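Local coordinates for protein 4-oxalocrotonase tautomerase isozyme (Methylibium petroleiphilum, PDB 4FDX) that belongs to the 4-oxalocrotonase-like tautomerases, small beta-alpha-beta enzymes of the tautomerase superfamily that assemble here as a hexamer, at residues B[21-24]-B[25-29]. Sequence-based numbering, arbitrary orientation.
Sequences AAIT and EAVVR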
loop_
_atom_site.group_PDB
_atom_site.type_symbol
_atom_site.label_atom_id
_atom_site.label_comp_id
_atom_site.label_asym_id
_atom_site.label_seq_id
_atom_site.Cartn_x
_atom_site.Cartn_y
_atom_site.Cartn_z
ATOM N N ALA B 21 -12.505 -16.005 2.671
ATOM C CA ALA B 21 -12.376 -17.426 2.358
ATOM C C ALA B 21 -12.253 -17.746 0.882
ATOM O O ALA B 21 -11.401 -18.553 0.529
ATOM C CB ALA B 21 -13.620 -18.147 2.951
ATOM N N ALA B 22 -13.039 -17.065 0.037
ATOM C CA ALA B 22 -13.047 -17.326 -1.372
ATOM C C ALA B 22 -11.759 -16.855 -2.017
ATOM O O ALA B 22 -11.161 -17.567 -2.825
ATOM C CB ALA B 22 -14.287 -16.663 -1.972
ATOM N N ILE B 23 -11.293 -15.674 -1.605
ATOM C CA ILE B 23 -9.999 -15.183 -2.167
ATOM C C ILE B 23 -8.868 -16.110 -1.768
ATOM O O ILE B 23 -7.983 -16.443 -2.571
ATOM C CB ILE B 23 -9.714 -13.690 -1.755
ATOM C CG1 ILE B 23 -10.743 -12.785 -2.441
ATOM C CG2 ILE B 23 -8.270 -13.270 -2.121
ATOM C CD1 ILE B 23 -10.801 -11.353 -1.858
ATOM N N THR B 24 -8.849 -16.524 -0.516
ATOM C CA THR B 24 -7.769 -17.412 -0.030
ATOM C C THR B 24 -7.718 -18.694 -0.834
ATOM O O THR B 24 -6.676 -19.041 -1.331
ATOM C CB THR B 24 -7.974 -17.715 1.464
ATOM O OG1 THR B 24 -7.836 -16.435 2.186
ATOM C CG2 THR B 24 -6.888 -18.628 1.987
ATOM N N GLU B 25 -8.875 -19.339 -0.992
ATOM C CA GLU B 25 -8.893 -20.601 -1.744
ATOM C C GLU B 25 -8.547 -20.394 -3.228
ATOM O O GLU B 25 -7.863 -21.281 -3.792
ATOM C CB GLU B 25 -10.266 -21.253 -1.524
ATOM C CG GLU B 25 -10.471 -21.722 -0.075
ATOM C CD GLU B 25 -9.358 -22.612 0.524
ATOM O OE1 GLU B 25 -8.653 -23.350 -0.201
ATOM O OE2 GLU B 25 -9.151 -22.557 1.751
ATOM N N ALA B 26 -8.914 -19.247 -3.815
ATOM C CA ALA B 26 -8.536 -18.898 -5.204
ATOM C C ALA B 26 -7.016 -18.867 -5.316
ATOM O O ALA B 26 -6.468 -19.400 -6.274
ATOM C CB ALA B 26 -9.150 -17.552 -5.627
ATOM N N VAL B 27 -6.346 -18.292 -4.306
ATOM C CA VAL B 27 -4.866 -18.081 -4.328
ATOM C C VAL B 27 -4.199 -19.461 -4.096
ATOM O O VAL B 27 -3.289 -19.827 -4.837
ATOM C CB VAL B 27 -4.499 -17.054 -3.249
ATOM C CG1 VAL B 27 -2.981 -17.081 -2.973
ATOM C CG2 VAL B 27 -4.877 -15.671 -3.770
ATOM N N VAL B 28 -4.678 -20.201 -3.084
ATOM C CA VAL B 28 -4.154 -21.545 -2.804
ATOM C C VAL B 28 -4.161 -22.380 -4.110
ATOM O O VAL B 28 -3.131 -22.976 -4.473
ATOM C CB VAL B 28 -5.011 -22.182 -1.702
ATOM C CG1 VAL B 28 -4.676 -23.695 -1.571
ATOM C CG2 VAL B 28 -4.726 -21.549 -0.352
ATOM N N ARG B 29 -5.278 -22.377 -4.848
ATOM C CA ARG B 29 -5.455 -23.284 -5.986
ATOM C C ARG B 29 -4.611 -22.873 -7.154
ATOM O O ARG B 29 -3.937 -23.718 -7.765
ATOM C CB ARG B 29 -6.932 -23.359 -6.364
ATOM C CG ARG B 29 -7.048 -24.309 -7.550
ATOM C CD ARG B 29 -8.486 -24.460 -8.032
ATOM N NE ARG B 29 -9.129 -23.204 -8.418
ATOM C CZ ARG B 29 -9.853 -22.447 -7.590
ATOM N NH1 ARG B 29 -9.977 -22.757 -6.296
ATOM N NH2 ARG B 29 -10.410 -21.347 -8.047
HETATM O O HOH W 1 -10.304 -20.474 3.051
#
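E25 folds its side chain back over the carbonyl of A21, one turn earlier in helix 13-31, the helix that crosses over between parallel strands 2-8 and 39-45 in the beta-alpha-beta unit of the tautomerase fold. The residue illustrates how the first atoms of a helical side chain can pack on the carbonyl that accepts the residue's own amide, four positions back. E25 N donates to A21 O at 3.1 Å, with an N-H...O angle of 166°. Outward from the backbone, CB lies 3.6 Å from A21 O. With CG set opposite the residue's own carbonyl carbon (chi1 -68°), the next methylene comes closer still, CG standing 3.4 Å from A21 O. The chain then bends at chi2 and turns the carboxylate toward a water 2.7 Å from E25 OE2. That water approaches A21 O only weakly and has more acceptors in reach than protons, so A21 O takes the amide of E25, with the water at most a weak second donor.

The same i to i+4 ladder continues from A22 O to A26 N and from I23 O to V27 N, while T24 O accepts V28 N and takes a second, weak bond from V27 N. T24 sends its hydroxyl back along the helix, where OG1 is hydrogen-bonded to V20 O, and its flank rests on I40 of strand 39-45. I23 and V27, a turn apart and in loose contact through their CG2 methyls, both lean on I3 of strand 2-8; they also pack against V27 and I23 of a second subunit, as A22 and A26 do against its A26 and A22. V28, whose CG1 is anti to its backbone N (chi1 169°), is left with CG2 beside that N, and this methyl sits 3.3 Å from T24 O.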